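PDB 4DKW: terminase, large subunit from Enterobacteria phage P22, which packages viral DNA into empty capsids as an ATP-driven motor and, through its C-terminal nuclease domain, cuts the genome to begin and end packaging. Local coordinates for residues I7-I15 / I129-L137; A51-K61 / G139-F150. One frame throughout, in Å; residues are numbered along the deposited sequence.

In the fold
Contacts 1 and 2 lie side by side in the RNase H-like nuclease domain, their centres about 12 Å apart, and their segments alternate along the chain: 7-15, 51-61, 129-137, 139-150. Helix 125-137 of contact 1 leads through a short turn into strand 141-144 of contact 2, which runs parallel to strand 53-62 in the mixed central sheet. The two contacts also meet directly, where the backbone of Ile15 reaches that of Val143. Contact 1 thus fastens the arm at the start of the nuclease domain construct to a helix flanking the sheet, away from the metal-binding aspartates, whereas contact 2 is one parallel pairing within the sheet and ends near the magnesium ligands Asp33 and Asp171.

Contact 1. Residues I7-I15 / I129-L137; sequences IFQIPEETI and ISELRDLML
Met136 reaches from helix 125-137 into the bend of the arm at the start of the nuclease domain construct, and successive atoms of its side chain meet different residues there. Its CB packs against Ile10 CD1 at 3.6 Å and also touches Ile15 CG2, which lies 4.0 Å from Met136 CG as well. Beyond CG the chain is extended (chi2 174°, chi3 -177°) and carries the sulfur to the Phe8 ring, with SD 3.7 Å from Phe8 CD1 and oblique to the ring as a whole. The terminal CE lies over the face, 3.9 Å from the Phe8 ring centroid, so a CH-pi contact completes this Met-aromatic pair. Ile7 CG2 covers the opposite face of the same ring, while Arg133 CB and the carbonyl oxygen of Ile129 sit at its edge. Phe8 also meets the ring of Phe154 from helix 148-156, which places the arm between two helices that pack beside the central sheet of the RNase H-like domain. Beside this apolar cluster, Arg133 turns its guanidinium, edge on, toward the arm: NH2 donates to Ile7 O at 2.8 Å with a fairly straight N-H...O angle of 158°, and NE adds a weak bond to the same oxygen. The side chains of Ile7 and Ile129 cross at about a right angle, their CG2 methyls 3.6 Å apart. At the far end Ile10 CD1 is 3.7 Å from Leu137 CD2, and a water bridges the segments by donating to both Thr14 OG1 and Met136 O. Thr14 OG1 in turn donates to Pro11 O, 2.6 Å away and in the carbonyl plane.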
loop_
_atom_site.group_PDB
_atom_site.type_symbol
_atom_site.label_atom_id
_atom_site.label_comp_id
_atom_site.label_asym_id
_atom_site.label_seq_id
_atom_site.Cartn_x
_atom_site.Cartn_y
_atom_site.Cartn_z
ATOM N N ILE A 7 14.487 -9.109 -2.989
ATOM C CA ILE A 7 13.565 -9.604 -1.987
ATOM C C ILE A 7 12.473 -10.453 -2.635
ATOM O O ILE A 7 12.149 -11.533 -2.141
ATOM C CB ILE A 7 12.978 -8.431 -1.161
ATOM C CG1 ILE A 7 14.013 -7.965 -0.132
ATOM C CG2 ILE A 7 11.706 -8.844 -0.471
ATOM C CD1 ILE A 7 13.683 -6.670 0.571
ATOM N N PHE A 8 11.925 -9.971 -3.747
ATOM C CA PHE A 8 10.920 -10.720 -4.505
ATOM C C PHE A 8 11.545 -11.301 -5.782
ATOM O O PHE A 8 11.573 -10.653 -6.831
ATOM C CB PHE A 8 9.713 -9.832 -4.851
ATOM C CG PHE A 8 9.002 -9.253 -3.644
ATOM C CD1 PHE A 8 8.323 -10.078 -2.753
ATOM C CD2 PHE A 8 8.993 -7.882 -3.416
ATOM C CE1 PHE A 8 7.673 -9.554 -1.649
ATOM C CE2 PHE A 8 8.336 -7.352 -2.318
ATOM C CZ PHE A 8 7.679 -8.192 -1.432
ATOM N N GLN A 9 12.067 -12.519 -5.693
ATOM C CA GLN A 9 12.642 -13.166 -6.867
ATOM C C GLN A 9 11.573 -13.920 -7.647
ATOM O O GLN A 9 11.578 -15.150 -7.735
ATOM C CB GLN A 9 13.806 -14.075 -6.485
ATOM C CG GLN A 9 15.078 -13.299 -6.218
ATOM C CD GLN A 9 16.254 -14.186 -5.896
ATOM O OE1 GLN A 9 16.088 -15.367 -5.607
ATOM N NE2 GLN A 9 17.456 -13.616 -5.941
ATOM N N ILE A 10 10.660 -13.141 -8.214
ATOM C CA ILE A 10 9.473 -13.642 -8.870
ATOM C C ILE A 10 9.355 -12.870 -10.176
ATOM O O ILE A 10 9.542 -11.653 -10.196
ATOM C CB ILE A 10 8.232 -13.428 -7.962
ATOM C CG1 ILE A 10 8.433 -14.147 -6.624
ATOM C CG2 ILE A 10 6.967 -13.911 -8.639
ATOM C CD1 ILE A 10 7.340 -13.937 -5.630
ATOM N N PRO A 11 9.087 -13.574 -11.283
ATOM C CA PRO A 11 8.868 -12.891 -12.565
ATOM C C PRO A 11 7.690 -11.921 -12.477
ATOM O O PRO A 11 6.599 -12.349 -12.098
ATOM C CB PRO A 11 8.534 -14.045 -13.521
ATOM C CG PRO A 11 9.137 -15.256 -12.881
ATOM C CD PRO A 11 9.025 -15.040 -11.410
ATOM N N GLU A 12 7.914 -10.651 -12.816
ATOM C CA GLU A 12 6.859 -9.625 -12.827
ATOM C C GLU A 12 5.576 -10.055 -13.512
ATOM O O GLU A 12 4.481 -9.718 -13.079
ATOM C CB GLU A 12 7.334 -8.397 -13.578
ATOM C CG GLU A 12 8.412 -7.657 -12.905
ATOM C CD GLU A 12 8.852 -6.491 -13.739
ATOM O OE1 GLU A 12 10.053 -6.187 -13.696
ATOM O OE2 GLU A 12 8.003 -5.884 -14.439
ATOM N N GLU A 13 5.725 -10.788 -14.604
ATOM C CA GLU A 13 4.585 -11.170 -15.408
ATOM C C GLU A 13 3.665 -12.149 -14.694
ATOM O O GLU A 13 2.474 -12.208 -15.002
ATOM C CB GLU A 13 5.057 -11.702 -16.776
ATOM C CG GLU A 13 4.175 -11.218 -17.978
ATOM C CD GLU A 13 4.242 -9.690 -18.211
ATOM O OE1 GLU A 13 4.553 -8.914 -17.277
ATOM O OE2 GLU A 13 3.945 -9.256 -19.337
ATOM N N THR A 14 4.207 -12.888 -13.724
ATOM C CA THR A 14 3.382 -13.791 -12.926
ATOM C C THR A 14 2.439 -13.045 -11.976
ATOM O O THR A 14 1.372 -13.551 -11.636
ATOM C CB THR A 14 4.230 -14.826 -12.146
ATOM O OG1 THR A 14 5.012 -14.166 -11.152
ATOM C CG2 THR A 14 5.157 -15.570 -13.085
ATOM N N ILE A 15 2.806 -11.831 -11.573
ATOM C CA ILE A 15 1.933 -11.061 -10.678
ATOM C C ILE A 15 1.161 -9.923 -11.367
ATOM O O ILE A 15 0.315 -9.280 -10.750
ATOM C CB ILE A 15 2.684 -10.560 -9.409
ATOM C CG1 ILE A 15 3.631 -9.402 -9.715
ATOM C CG2 ILE A 15 3.479 -11.693 -8.756
ATOM C CD1 ILE A 15 4.384 -8.931 -8.488
ATOM N N ILE A 129 6.346 -8.853 4.332
ATOM C CA ILE A 129 7.034 -9.247 3.113
ATOM C C ILE A 129 6.906 -10.742 2.866
ATOM O O ILE A 129 6.678 -11.174 1.733
ATOM C CB ILE A 129 8.520 -8.839 3.156
ATOM C CG1 ILE A 129 8.639 -7.334 2.939
ATOM C CG2 ILE A 129 9.329 -9.585 2.112
ATOM C CD1 ILE A 129 10.024 -6.824 3.147
ATOM N N SER A 130 7.037 -11.530 3.930
ATOM C CA SER A 130 6.907 -12.984 3.816
ATOM C C SER A 130 5.512 -13.376 3.348
ATOM O O SER A 130 5.354 -14.237 2.468
ATOM C CB SER A 130 7.208 -13.683 5.145
ATOM O OG SER A 130 8.599 -13.703 5.375
ATOM N N GLU A 131 4.502 -12.747 3.938
ATOM C CA GLU A 131 3.123 -13.067 3.603
ATOM C C GLU A 131 2.809 -12.644 2.184
ATOM O O GLU A 131 2.202 -13.404 1.431
ATOM C CB GLU A 131 2.161 -12.422 4.597
ATOM C CG GLU A 131 2.267 -13.039 5.994
ATOM C CD GLU A 131 1.090 -12.678 6.905
ATOM O OE1 GLU A 131 0.113 -12.059 6.425
ATOM O OE2 GLU A 131 1.143 -13.027 8.104
ATOM N N LEU A 132 3.256 -11.447 1.806
ATOM C CA LEU A 132 3.070 -10.978 0.432
ATOM C C LEU A 132 3.762 -11.870 -0.604
ATOM O O LEU A 132 3.214 -12.094 -1.675
ATOM C CB LEU A 132 3.521 -9.526 0.279
ATOM C CG LEU A 132 2.629 -8.476 0.946
ATOM C CD1 LEU A 132 3.259 -7.091 0.833
ATOM C CD2 LEU A 132 1.240 -8.489 0.318
ATOM N N ARG A 133 4.957 -12.372 -0.296
ATOM C CA ARG A 133 5.663 -13.239 -1.238
ATOM C C ARG A 133 4.934 -14.563 -1.423
ATOM O O ARG A 133 4.871 -15.086 -2.535
ATOM C CB ARG A 133 7.108 -13.521 -0.804
ATOM C CG ARG A 133 7.856 -14.398 -1.835
ATOM C CD ARG A 133 9.148 -15.019 -1.307
ATOM N NE ARG A 133 10.179 -14.021 -1.032
ATOM C CZ ARG A 133 10.484 -13.598 0.190
ATOM N NH1 ARG A 133 9.832 -14.097 1.245
ATOM N NH2 ARG A 133 11.438 -12.682 0.358
ATOM N N ASP A 134 4.405 -15.110 -0.329
ATOM C CA ASP A 134 3.619 -16.343 -0.391
ATOM C C ASP A 134 2.440 -16.155 -1.317
ATOM O O ASP A 134 2.179 -16.998 -2.165
ATOM C CB ASP A 134 3.103 -16.760 0.991
ATOM C CG ASP A 134 4.198 -17.267 1.897
ATOM O OD1 ASP A 134 5.308 -17.566 1.403
ATOM O OD2 ASP A 134 3.933 -17.380 3.111
ATOM N N LEU A 135 1.733 -15.039 -1.153
ATOM C CA LEU A 135 0.562 -14.730 -1.977
ATOM C C LEU A 135 0.949 -14.633 -3.441
ATOM O O LEU A 135 0.250 -15.156 -4.303
ATOM C CB LEU A 135 -0.125 -13.441 -1.518
ATOM C CG LEU A 135 -0.737 -13.439 -0.109
ATOM C CD1 LEU A 135 -1.207 -12.037 0.279
ATOM C CD2 LEU A 135 -1.892 -14.416 -0.056
ATOM N N MET A 136 2.064 -13.967 -3.721
ATOM C CA MET A 136 2.577 -13.868 -5.091
ATOM C C MET A 136 2.833 -15.235 -5.700
ATOM O O MET A 136 2.434 -15.495 -6.836
ATOM C CB MET A 136 3.870 -13.049 -5.142
ATOM C CG MET A 136 3.686 -11.596 -4.765
ATOM S SD MET A 136 5.271 -10.783 -4.693
ATOM C CE MET A 136 4.777 -9.148 -4.136
ATOM N N LEU A 137 3.500 -16.098 -4.937
ATOM C CA LEU A 137 3.886 -17.430 -5.399
ATOM C C LEU A 137 2.670 -18.328 -5.622
ATOM O O LEU A 137 2.648 -19.148 -6.536
ATOM C CB LEU A 137 4.853 -18.064 -4.388
ATOM C CG LEU A 137 6.231 -17.412 -4.330
ATOM C CD1 LEU A 137 7.011 -17.967 -3.151
ATOM C CD2 LEU A 137 6.970 -17.616 -5.658
HETATM O O HOH W 1 4.433 -15.547 -8.991
#

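Contact 2. Residues A51-K61 / G139-F150; sequences ADVFYLARVWK and GRFKVFNTCEPF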
loop_
_atom_site.group_PDB
_atom_site.type_symbol
_atom_site.label_atom_id
_atom_site.label_comp_id
_atom_site.label_asym_id
_atom_site.label_seq_id
_atom_site.Cartn_x
_atom_site.Cartn_y
_atom_site.Cartn_z
ATOM N N ALA A 51 -12.136 -16.103 -3.214
ATOM C CA ALA A 51 -10.951 -16.755 -3.768
ATOM C C ALA A 51 -9.714 -16.448 -2.913
ATOM O O ALA A 51 -8.690 -17.126 -3.030
ATOM C CB ALA A 51 -10.733 -16.310 -5.203
ATOM N N ASP A 52 -9.821 -15.420 -2.065
ATOM C CA ASP A 52 -8.716 -14.942 -1.226
ATOM C C ASP A 52 -7.561 -14.476 -2.117
ATOM O O ASP A 52 -6.428 -14.939 -1.991
ATOM C CB ASP A 52 -8.279 -16.016 -0.222
ATOM C CG ASP A 52 -7.643 -15.430 1.024
ATOM O OD1 ASP A 52 -7.404 -14.199 1.066
ATOM O OD2 ASP A 52 -7.376 -16.209 1.962
ATOM N N VAL A 53 -7.881 -13.562 -3.032
ATOM C CA VAL A 53 -6.923 -12.998 -3.981
ATOM C C VAL A 53 -6.914 -11.481 -3.826
ATOM O O VAL A 53 -7.969 -10.870 -3.663
ATOM C CB VAL A 53 -7.275 -13.377 -5.449
ATOM C CG1 VAL A 53 -6.326 -12.695 -6.446
ATOM C CG2 VAL A 53 -7.213 -14.886 -5.639
ATOM N N PHE A 54 -5.722 -10.885 -3.879
ATOM C CA PHE A 54 -5.550 -9.440 -3.754
ATOM C C PHE A 54 -5.157 -8.816 -5.083
ATOM O O PHE A 54 -4.353 -9.386 -5.820
ATOM C CB PHE A 54 -4.482 -9.122 -2.709
ATOM C CG PHE A 54 -4.830 -9.611 -1.333
ATOM C CD1 PHE A 54 -5.380 -8.750 -0.402
ATOM C CD2 PHE A 54 -4.616 -10.932 -0.979
ATOM C CE1 PHE A 54 -5.710 -9.204 0.863
ATOM C CE2 PHE A 54 -4.939 -11.385 0.278
ATOM C CZ PHE A 54 -5.487 -10.517 1.203
ATOM N N TYR A 55 -5.730 -7.648 -5.378
ATOM C CA TYR A 55 -5.400 -6.905 -6.595
ATOM C C TYR A 55 -4.982 -5.494 -6.215
ATOM O O TYR A 55 -5.762 -4.750 -5.616
ATOM C CB TYR A 55 -6.605 -6.825 -7.542
ATOM C CG TYR A 55 -7.156 -8.173 -7.957
ATOM C CD1 TYR A 55 -6.698 -8.794 -9.117
ATOM C CD2 TYR A 55 -8.126 -8.828 -7.192
ATOM C CE1 TYR A 55 -7.192 -10.028 -9.516
ATOM C CE2 TYR A 55 -8.620 -10.070 -7.582
ATOM C CZ TYR A 55 -8.142 -10.660 -8.750
ATOM O OH TYR A 55 -8.619 -11.881 -9.170
ATOM N N LEU A 56 -3.745 -5.134 -6.534
ATOM C CA LEU A 56 -3.312 -3.765 -6.371
ATOM C C LEU A 56 -3.843 -3.022 -7.592
ATOM O O LEU A 56 -3.305 -3.155 -8.685
ATOM C CB LEU A 56 -1.790 -3.693 -6.281
ATOM C CG LEU A 56 -1.241 -2.289 -6.027
ATOM C CD1 LEU A 56 -1.796 -1.729 -4.723
ATOM C CD2 LEU A 56 0.271 -2.335 -5.993
ATOM N N ALA A 57 -4.926 -2.265 -7.405
ATOM C CA ALA A 57 -5.685 -1.717 -8.528
ATOM C C ALA A 57 -5.358 -0.259 -8.888
ATOM O O ALA A 57 -5.513 0.142 -10.036
ATOM C CB ALA A 57 -7.179 -1.870 -8.261
ATOM N N ARG A 58 -4.933 0.537 -7.908
ATOM C CA ARG A 58 -4.599 1.935 -8.162
ATOM C C ARG A 58 -3.329 2.306 -7.410
ATOM O O ARG A 58 -3.147 1.901 -6.270
ATOM C CB ARG A 58 -5.733 2.870 -7.727
ATOM C CG ARG A 58 -7.119 2.516 -8.238
ATOM C CD ARG A 58 -7.304 2.987 -9.653
ATOM N NE ARG A 58 -8.696 2.883 -10.082
ATOM C CZ ARG A 58 -9.212 1.834 -10.718
ATOM N NH1 ARG A 58 -8.455 0.776 -11.005
ATOM N NH2 ARG A 58 -10.490 1.841 -11.070
ATOM N N VAL A 59 -2.455 3.070 -8.063
ATOM C CA VAL A 59 -1.206 3.541 -7.469
ATOM C C VAL A 59 -0.920 4.973 -7.894
ATOM O O VAL A 59 -1.005 5.302 -9.079
ATOM C CB VAL A 59 -0.012 2.666 -7.887
ATOM C CG1 VAL A 59 1.292 3.379 -7.615
ATOM C CG2 VAL A 59 -0.054 1.319 -7.168
ATOM N N TRP A 60 -0.593 5.820 -6.921
ATOM C CA TRP A 60 -0.163 7.183 -7.189
ATOM C C TRP A 60 1.056 7.472 -6.321
ATOM O O TRP A 60 1.042 7.232 -5.114
ATOM C CB TRP A 60 -1.294 8.177 -6.906
ATOM C CG TRP A 60 -0.917 9.635 -7.088
ATOM C CD1 TRP A 60 -0.864 10.334 -8.263
ATOM C CD2 TRP A 60 -0.568 10.569 -6.050
ATOM N NE1 TRP A 60 -0.495 11.642 -8.021
ATOM C CE2 TRP A 60 -0.311 11.810 -6.672
ATOM C CE3 TRP A 60 -0.444 10.473 -4.655
ATOM C CZ2 TRP A 60 0.068 12.943 -5.951
ATOM C CZ3 TRP A 60 -0.068 11.599 -3.941
ATOM C CH2 TRP A 60 0.183 12.819 -4.591
ATOM N N LYS A 61 2.118 7.965 -6.943
ATOM C CA LYS A 61 3.366 8.231 -6.239
ATOM C C LYS A 61 3.934 9.571 -6.686
ATOM O O LYS A 61 4.073 9.814 -7.889
ATOM C CB LYS A 61 4.363 7.115 -6.538
ATOM C CG LYS A 61 5.731 7.297 -5.911
ATOM C CD LYS A 61 6.622 6.104 -6.227
ATOM C CE LYS A 61 8.018 6.307 -5.662
ATOM N NZ LYS A 61 8.823 5.074 -5.788
ATOM N N GLY A 139 -0.161 -17.312 -6.583
ATOM C CA GLY A 139 -1.019 -16.694 -7.583
ATOM C C GLY A 139 -2.163 -15.874 -6.982
ATOM O O GLY A 139 -3.187 -15.628 -7.638
ATOM N N ARG A 140 -1.993 -15.428 -5.740
ATOM C CA ARG A 140 -3.066 -14.731 -5.027
ATOM C C ARG A 140 -2.773 -13.271 -4.737
ATOM O O ARG A 140 -3.450 -12.654 -3.914
ATOM C CB ARG A 140 -3.420 -15.480 -3.742
ATOM C CG ARG A 140 -3.898 -16.906 -4.032
ATOM C CD ARG A 140 -4.704 -17.522 -2.890
ATOM N NE ARG A 140 -3.873 -17.865 -1.739
ATOM C CZ ARG A 140 -3.955 -17.272 -0.549
ATOM N NH1 ARG A 140 -4.836 -16.307 -0.352
ATOM N NH2 ARG A 140 -3.164 -17.656 0.448
ATOM N N PHE A 141 -1.765 -12.724 -5.415
ATOM C CA PHE A 141 -1.473 -11.300 -5.346
ATOM C C PHE A 141 -1.181 -10.840 -6.750
ATOM O O PHE A 141 -0.209 -11.280 -7.355
ATOM C CB PHE A 141 -0.290 -10.979 -4.408
ATOM C CG PHE A 141 0.012 -9.512 -4.311
ATOM C CD1 PHE A 141 -0.672 -8.709 -3.405
ATOM C CD2 PHE A 141 0.952 -8.919 -5.152
ATOM C CE1 PHE A 141 -0.412 -7.342 -3.328
ATOM C CE2 PHE A 141 1.219 -7.556 -5.079
ATOM C CZ PHE A 141 0.530 -6.767 -4.165
ATOM N N LYS A 142 -2.035 -9.958 -7.260
ATOM C CA LYS A 142 -1.908 -9.429 -8.609
ATOM C C LYS A 142 -1.785 -7.905 -8.579
ATOM O O LYS A 142 -2.338 -7.244 -7.681
ATOM C CB LYS A 142 -3.123 -9.837 -9.454
ATOM C CG LYS A 142 -3.400 -11.326 -9.497
ATOM C CD LYS A 142 -2.324 -12.051 -10.285
ATOM C CE LYS A 142 -2.548 -13.555 -10.278
ATOM N NZ LYS A 142 -1.280 -14.267 -10.590
ATOM N N VAL A 143 -1.063 -7.357 -9.558
ATOM C CA VAL A 143 -0.952 -5.907 -9.736
ATOM C C VAL A 143 -1.424 -5.535 -11.138
ATOM O O VAL A 143 -0.972 -6.129 -12.111
ATOM C CB VAL A 143 0.511 -5.440 -9.525
ATOM C CG1 VAL A 143 0.645 -3.906 -9.676
ATOM C CG2 VAL A 143 0.996 -5.885 -8.162
ATOM N N PHE A 144 -2.345 -4.576 -11.245
ATOM C CA PHE A 144 -2.805 -4.102 -12.555
ATOM C C PHE A 144 -1.599 -3.612 -13.347
ATOM O O PHE A 144 -0.715 -2.970 -12.786
ATOM C CB PHE A 144 -3.803 -2.951 -12.408
ATOM C CG PHE A 144 -5.197 -3.381 -12.031
ATOM C CD1 PHE A 144 -5.452 -4.657 -11.540
ATOM C CD2 PHE A 144 -6.260 -2.497 -12.173
ATOM C CE1 PHE A 144 -6.750 -5.049 -11.198
ATOM C CE2 PHE A 144 -7.549 -2.876 -11.846
ATOM C CZ PHE A 144 -7.800 -4.153 -11.359
ATOM N N ASN A 145 -1.550 -3.913 -14.639
ATOM C CA ASN A 145 -0.416 -3.489 -15.459
ATOM C C ASN A 145 -0.295 -1.966 -15.618
ATOM O O ASN A 145 0.702 -1.469 -16.130
ATOM C CB ASN A 145 -0.409 -4.216 -16.817
ATOM C CG ASN A 145 -1.657 -3.959 -17.641
ATOM O OD1 ASN A 145 -2.152 -2.834 -17.727
ATOM N ND2 ASN A 145 -2.164 -5.010 -18.276
ATOM N N THR A 146 -1.309 -1.240 -15.159
ATOM C CA THR A 146 -1.316 0.215 -15.192
ATOM C C THR A 146 -0.705 0.834 -13.924
ATOM O O THR A 146 -0.660 2.054 -13.784
ATOM C CB THR A 146 -2.751 0.739 -15.370
ATOM O OG1 THR A 146 -3.613 0.126 -14.394
ATOM C CG2 THR A 146 -3.263 0.435 -16.781
ATOM N N CYS A 147 -0.236 -0.012 -13.008
ATOM C CA CYS A 147 0.360 0.455 -11.753
ATOM C C CYS A 147 1.871 0.356 -11.828
ATOM O O CYS A 147 2.493 -0.274 -10.976
ATOM C CB CYS A 147 -0.136 -0.368 -10.559
ATOM S SG CYS A 147 -1.885 -0.220 -10.255
ATOM N N GLU A 148 2.457 0.974 -12.850
ATOM C CA GLU A 148 3.899 0.900 -13.076
ATOM C C GLU A 148 4.820 1.295 -11.898
ATOM O O GLU A 148 5.870 0.671 -11.719
ATOM C CB GLU A 148 4.287 1.659 -14.354
ATOM C CG GLU A 148 5.769 1.560 -14.727
ATOM C CD GLU A 148 6.216 0.134 -15.069
ATOM O OE1 GLU A 148 5.357 -0.726 -15.375
ATOM O OE2 GLU A 148 7.441 -0.120 -15.035
ATOM N N PRO A 149 4.453 2.324 -11.098
ATOM C CA PRO A 149 5.330 2.627 -9.954
ATOM C C PRO A 149 5.522 1.461 -8.977
ATOM O O PRO A 149 6.544 1.440 -8.289
ATOM C CB PRO A 149 4.614 3.790 -9.252
ATOM C CG PRO A 149 3.869 4.465 -10.334
ATOM C CD PRO A 149 3.405 3.351 -11.255
ATOM N N PHE A 150 4.582 0.515 -8.915
ATOM C CA PHE A 150 4.794 -0.686 -8.110
ATOM C C PHE A 150 5.943 -1.512 -8.666
ATOM O O PHE A 150 6.805 -1.968 -7.930
ATOM C CB PHE A 150 3.551 -1.570 -8.059
ATOM C CG PHE A 150 3.793 -2.888 -7.362
ATOM C CD1 PHE A 150 3.621 -2.998 -5.991
ATOM C CD2 PHE A 150 4.224 -4.008 -8.073
ATOM C CE1 PHE A 150 3.854 -4.206 -5.336
ATOM C CE2 PHE A 150 4.471 -5.205 -7.426
ATOM C CZ PHE A 150 4.280 -5.308 -6.057
#
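Strands 53-61 and 141-144 run parallel, their axes 18° apart, and four backbone hydrogen bonds alternate between them: Phe54 N to Arg140 O, Lys142 N to Phe54 O, Leu56 N to Lys142 O and Phe144 N to Leu56 O. Before the first bridge, Arg140 bends back at chi3 (-72°) and puts NH1 2.7 Å from Asp52 O, on a lone pair of that carbonyl. The same NH1 forms a longer salt bridge with Asp52 OD2, at 3.4 Å, while Glu138 holds Arg140 NH2 and Trp47 engages Asp52 OD1. Along the strands Tyr55 and Lys142 lie side by side, with Lys142 CB 3.7 Å from Tyr55 CD1; the lysine amine continues to Thr14 O. On the other face Phe54 CB meets Phe141 CD1, and Leu56 CD2 presses on Phe150 CD1 at 3.4 Å. After the last bridge Phe144 turns its ring toward the first strand, and Ala57 CA lies over one ring face, 3.9 Å from the centroid. Arg58 NH1 approaches the same ring obliquely, held by its bond to Ala57 O. Farther on, Val59 divides its two methyls between the end of the turn and the start of helix 148-156: CG2 meets Cys147 CB at 3.8 Å and CG1 meets Pro149 CB at 3.7 Å. Lys61, next to Pro149, sends its amine to Glu153, and its side chain comes about 4 Å, at the nearest atoms, from that of Asp171. The parallel pairing belongs to the mixed central sheet of the RNase H-like fold, whose nuclease centre holds catalytic magnesium through Asp33 and Asp171.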